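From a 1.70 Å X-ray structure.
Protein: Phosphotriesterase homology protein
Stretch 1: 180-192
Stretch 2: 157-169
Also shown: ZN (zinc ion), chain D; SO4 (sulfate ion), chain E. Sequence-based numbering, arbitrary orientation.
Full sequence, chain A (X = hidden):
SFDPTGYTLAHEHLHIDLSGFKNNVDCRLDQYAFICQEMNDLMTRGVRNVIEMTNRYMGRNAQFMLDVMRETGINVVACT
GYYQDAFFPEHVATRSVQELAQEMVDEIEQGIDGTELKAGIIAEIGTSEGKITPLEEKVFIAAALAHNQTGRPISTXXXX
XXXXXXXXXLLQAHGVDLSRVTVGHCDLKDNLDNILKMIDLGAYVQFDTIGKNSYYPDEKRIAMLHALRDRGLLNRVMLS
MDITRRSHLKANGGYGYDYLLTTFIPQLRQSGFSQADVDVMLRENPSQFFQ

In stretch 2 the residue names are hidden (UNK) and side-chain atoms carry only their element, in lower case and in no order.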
# COMPACT_ATOMS: atom_id res chain seq x y z
N ARG A 180 4.00 -5.07 12.95
CA ARG A 180 2.67 -4.60 12.56
C ARG A 180 2.77 -3.41 11.59
O ARG A 180 1.78 -2.74 11.29
CB ARG A 180 1.86 -4.24 13.81
CG ARG A 180 1.74 -5.39 14.82
CD ARG A 180 1.03 -6.62 14.21
NE ARG A 180 -0.37 -6.34 13.89
CZ ARG A 180 -0.96 -6.64 12.73
NH1 ARG A 180 -0.29 -7.24 11.76
NH2 ARG A 180 -2.22 -6.27 12.53
N VAL A 181 3.98 -3.18 11.07
CA VAL A 181 4.26 -2.11 10.12
C VAL A 181 4.81 -2.70 8.80
O VAL A 181 5.63 -3.63 8.81
CB VAL A 181 5.34 -1.14 10.68
CG1 VAL A 181 5.67 -0.05 9.66
CG2 VAL A 181 4.86 -0.51 11.99
N THR A 182 4.35 -2.17 7.67
CA THR A 182 4.83 -2.59 6.36
C THR A 182 5.30 -1.32 5.63
O THR A 182 4.55 -0.35 5.54
CB THR A 182 3.77 -3.39 5.57
OG1 THR A 182 4.35 -3.85 4.34
CG2 THR A 182 2.52 -2.55 5.27
N VAL A 183 6.55 -1.31 5.19
CA VAL A 183 7.16 -0.15 4.51
C VAL A 183 6.93 -0.16 2.99
O VAL A 183 7.45 -1.02 2.28
CB VAL A 183 8.67 -0.07 4.82
CG1 VAL A 183 9.29 1.15 4.16
CG2 VAL A 183 8.90 -0.01 6.33
N GLY A 184 6.19 0.84 2.52
CA GLY A 184 5.87 0.93 1.10
C GLY A 184 6.96 1.52 0.22
O GLY A 184 7.79 2.31 0.67
N HIS A 185 6.94 1.12 -1.06
CA HIS A 185 7.89 1.59 -2.07
C HIS A 185 9.36 1.40 -1.77
O HIS A 185 10.15 2.34 -1.90
CB HIS A 185 7.65 3.07 -2.39
CG HIS A 185 6.21 3.45 -2.43
ND1 HIS A 185 5.22 2.65 -2.94
CD2 HIS A 185 5.59 4.55 -1.95
CE1 HIS A 185 4.07 3.25 -2.74
NE2 HIS A 185 4.28 4.40 -2.14
N CYS A 186 9.76 0.19 -1.38
CA CYS A 186 11.17 -0.05 -1.10
C CYS A 186 11.92 -0.43 -2.38
O CYS A 186 13.14 -0.59 -2.36
CB CYS A 186 11.33 -1.20 -0.10
SG CYS A 186 10.64 -0.88 1.53
N ASP A 187 11.19 -0.49 -3.49
CA ASP A 187 11.73 -0.91 -4.78
C ASP A 187 11.84 0.17 -5.89
O ASP A 187 11.50 -0.09 -7.04
CB ASP A 187 10.91 -2.10 -5.28
CG ASP A 187 9.45 -1.73 -5.58
OD1 ASP A 187 8.95 -0.72 -5.03
OD2 ASP A 187 8.78 -2.46 -6.36
N LEU A 188 12.34 1.35 -5.55
CA LEU A 188 12.50 2.42 -6.54
C LEU A 188 13.98 2.77 -6.79
O LEU A 188 14.30 3.70 -7.52
CB LEU A 188 11.68 3.66 -6.15
CG LEU A 188 10.18 3.49 -6.38
CD1 LEU A 188 9.37 4.58 -5.68
CD2 LEU A 188 9.91 3.49 -7.87
N LYS A 189 14.87 1.98 -6.20
CA LYS A 189 16.31 2.14 -6.35
C LYS A 189 16.99 0.92 -5.73
O LYS A 189 16.32 0.09 -5.11
CB LYS A 189 16.79 3.41 -5.63
CG LYS A 189 16.68 3.34 -4.12
CD LYS A 189 17.38 4.51 -3.47
CE LYS A 189 17.12 4.52 -1.98
NZ LYS A 189 17.73 5.72 -1.36
N ASP A 190 18.30 0.78 -5.95
CA ASP A 190 19.08 -0.31 -5.36
C ASP A 190 18.97 0.04 -3.89
O ASP A 190 19.54 1.03 -3.43
CB ASP A 190 20.54 -0.27 -5.84
CG ASP A 190 20.70 -0.62 -7.34
OD1 ASP A 190 19.72 -1.07 -7.97
OD2 ASP A 190 21.82 -0.44 -7.89
N ASN A 191 18.21 -0.76 -3.16
CA ASN A 191 17.91 -0.48 -1.76
C ASN A 191 18.09 -1.69 -0.82
O ASN A 191 17.50 -1.74 0.26
CB ASN A 191 16.44 -0.01 -1.75
CG ASN A 191 16.06 0.79 -0.51
OD1 ASN A 191 14.88 0.84 -0.16
ND2 ASN A 191 17.02 1.45 0.12
N LEU A 192 18.95 -2.64 -1.21
CA LEU A 192 19.14 -3.85 -0.40
C LEU A 192 19.61 -3.62 1.04
O LEU A 192 19.04 -4.19 1.96
CB LEU A 192 20.08 -4.84 -1.11
CG LEU A 192 20.04 -6.26 -0.56
CD1 LEU A 192 18.62 -6.81 -0.60
CD2 LEU A 192 20.98 -7.14 -1.36
N UNK A 157 4.38 5.07 3.04
CA UNK A 157 4.81 5.55 1.72
C UNK A 157 6.21 6.12 1.91
O UNK A 157 6.40 7.03 2.73
c UNK A 157 5.48 8.49 0.20
n UNK A 157 4.06 7.50 -1.19
c UNK A 157 3.90 6.69 1.19
c UNK A 157 4.52 7.53 0.10
c UNK A 157 4.74 8.41 -1.85
n UNK A 157 5.61 9.04 -1.06
N UNK A 158 7.20 5.55 1.24
CA UNK A 158 8.53 6.13 1.29
C UNK A 158 8.67 6.79 -0.08
O UNK A 158 8.25 6.23 -1.10
c UNK A 158 9.70 5.11 1.52
o UNK A 158 9.74 4.14 0.46
c UNK A 158 9.60 4.44 2.88
N UNK A 159 9.16 8.03 -0.08
CA UNK A 159 9.36 8.78 -1.32
C UNK A 159 10.67 8.34 -1.96
O UNK A 159 11.75 8.58 -1.42
c UNK A 159 9.35 10.28 -1.04
o UNK A 159 8.01 10.72 -0.85
N UNK A 160 10.56 7.67 -3.10
CA UNK A 160 11.72 7.17 -3.81
C UNK A 160 12.62 6.29 -2.94
O UNK A 160 13.85 6.40 -2.97
c UNK A 160 9.94 10.18 -7.40
c UNK A 160 11.11 10.26 -5.29
c UNK A 160 10.24 10.85 -6.21
c UNK A 160 11.66 9.01 -5.53
c UNK A 160 10.49 8.92 -7.66
c UNK A 160 11.35 8.35 -6.72
c UNK A 160 12.48 8.31 -4.49
N UNK A 161 11.96 5.43 -2.16
CA UNK A 161 12.61 4.48 -1.27
C UNK A 161 13.52 5.09 -0.20
O UNK A 161 14.50 4.47 0.20
c UNK A 161 13.39 3.44 -2.10
o UNK A 161 12.52 2.82 -3.03
N UNK A 162 13.19 6.30 0.26
CA UNK A 162 13.99 6.97 1.29
C UNK A 162 13.25 7.06 2.62
O UNK A 162 12.02 7.04 2.65
c UNK A 162 15.09 8.49 -0.43
c UNK A 162 14.36 8.44 0.90
o UNK A 162 13.16 9.23 0.82
N UNK A 163 14.02 7.15 3.71
CA UNK A 163 13.51 7.32 5.07
C UNK A 163 12.78 6.16 5.75
O UNK A 163 12.22 6.34 6.83
c UNK A 163 14.70 10.82 6.62
s UNK A 163 14.96 10.13 4.98
c UNK A 163 13.26 9.83 4.51
c UNK A 163 12.64 8.59 5.17
N UNK A 164 12.80 4.97 5.14
CA UNK A 164 12.14 3.83 5.73
C UNK A 164 12.63 3.50 7.13
O UNK A 164 11.81 3.31 8.04
N UNK A 165 13.94 3.45 7.33
CA UNK A 165 14.49 3.14 8.65
C UNK A 165 14.07 4.20 9.68
O UNK A 165 13.75 3.87 10.83
c UNK A 165 16.01 2.98 8.59
c UNK A 165 18.01 1.77 7.66
c UNK A 165 16.12 0.47 8.70
c UNK A 165 16.50 1.70 7.88
N UNK A 166 14.02 5.46 9.24
CA UNK A 166 13.62 6.59 10.09
C UNK A 166 12.16 6.47 10.50
O UNK A 166 11.79 6.77 11.65
c UNK A 166 15.33 8.36 9.33
c UNK A 166 16.13 7.73 8.20
o UNK A 166 15.57 6.95 7.40
o UNK A 166 17.33 8.02 8.12
c UNK A 166 13.86 7.92 9.38
N UNK A 167 11.32 6.00 9.57
CA UNK A 167 9.90 5.81 9.85
C UNK A 167 9.75 4.74 10.93
O UNK A 167 8.90 4.86 11.82
o UNK A 167 7.97 4.51 6.24
c UNK A 167 8.27 5.70 6.27
c UNK A 167 9.08 6.27 7.43
c UNK A 167 9.14 5.31 8.62
n UNK A 167 7.90 6.55 5.33
N UNK A 168 10.52 3.66 10.81
CA UNK A 168 10.45 2.55 11.77
C UNK A 168 10.92 2.96 13.16
O UNK A 168 10.31 2.56 14.16
c UNK A 168 10.73 0.68 9.97
c UNK A 168 9.27 0.27 10.13
c UNK A 168 11.59 -0.54 9.65
c UNK A 168 11.24 1.34 11.26
N UNK A 169 12.01 3.72 13.21
CA UNK A 169 12.57 4.22 14.48
C UNK A 169 11.55 5.12 15.18
O UNK A 169 11.37 5.04 16.40
c UNK A 169 13.86 4.98 14.22
ZN ZN D . 2.68 5.88 -2.00
S SO4 E . 17.76 6.81 2.26
O1 SO4 E . 18.41 7.81 1.41
O2 SO4 E . 16.77 7.49 3.20
O3 SO4 E . 16.96 5.76 1.43
O4 SO4 E . 18.83 6.04 3.03

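Position 157 carries one carbon and then a five-membered ring of three carbons and two nitrogens, which only histidine provides. One ring nitrogen lies 2.3 Å from ZN, and H185 NE2 lies 2.2 Å from the same ion. The edge of the H185 ring points toward the face of this ring, with planes at 87°. This is H157; its ND1 and H185 NE2, 3.2 Å apart, are joined through the metal rather than by a hydrogen bond.

Position 158 has a CB bearing one oxygen and one carbon. The oxygen lies 2.7 Å from G184 O and the terminal carbon 3.5 Å from V183 CG1; this is threonine, T158. Its OG1 donates to G184 O, and T158 N adds a weak bond to G184 O at 3.3 Å.

Position 159 has one carbon and one oxygen, a serine, its CA-to-CB bond directed away from stretch 1. S159 OG accepts from H157 NE2 at 2.9 Å.

Position 160 has one carbon and a ring of six carbons without a hydroxyl. Although the CA-to-CB bond points away, a ring carbon comes within 4.4 Å of L188 CD1; this is phenylalanine, F160.

Position 161 again has one carbon and one oxygen, but its CA-to-CB bond points toward stretch 1, and its oxygen lies 2.7 Å from H185 O and 2.9 Å from L188 N. This is serine, S161; OG donates to H185 O and accepts from L188 N.

Position 162 repeats the carbon bearing oxygen and carbon, and the terminal carbon lies 3.9 Å from K189 NZ; this is threonine. T162 OG1 donates to S159 O at 2.7 Å.

Position 163 is an unbranched chain of two carbons, sulfur and carbon, beyond reach of stretch 1. It is methionine; M163 N donates to sulfate O2 at 2.8 Å, while K189 NZ donates to sulfate O3 at 2.9 Å.

Position 164 has no side-chain atoms, and its CA lies 4.2 Å from V183 CG1, so it is glycine. An ideal CB on G164 would sit a tight 3.4 Å from V183 CG1.

Position 165, four carbons forked at the second, is leucine, its CA-to-CB bond directed away. Position 166, three carbons with two terminal oxygens, is glutamate, out of reach.

Position 167 has three carbons ending in one oxygen and one nitrogen. Its CA-to-CB bond points toward stretch 1, and the oxygen is 4.2 Å from V183 CG1; this is glutamine. Q167 NE2 donates to H157 O at 3.0 Å.

Position 168 has four carbons, forked at the second; one terminal carbon lies 3.6 Å from V181 CG1 and 3.8 Å from V183 CG2. This is leucine, L168. Position 169, a single carbon, is alanine, out of reach.

The contact combines apolar packing of the nearly antiparallel strand and helix (165°), hydroxyl bonds to the backbone of G184, H185 and L188, and shared zinc coordination, burying 620 Å² in all.

Stretch 2 157-169: HTSFSTMGLEQLA
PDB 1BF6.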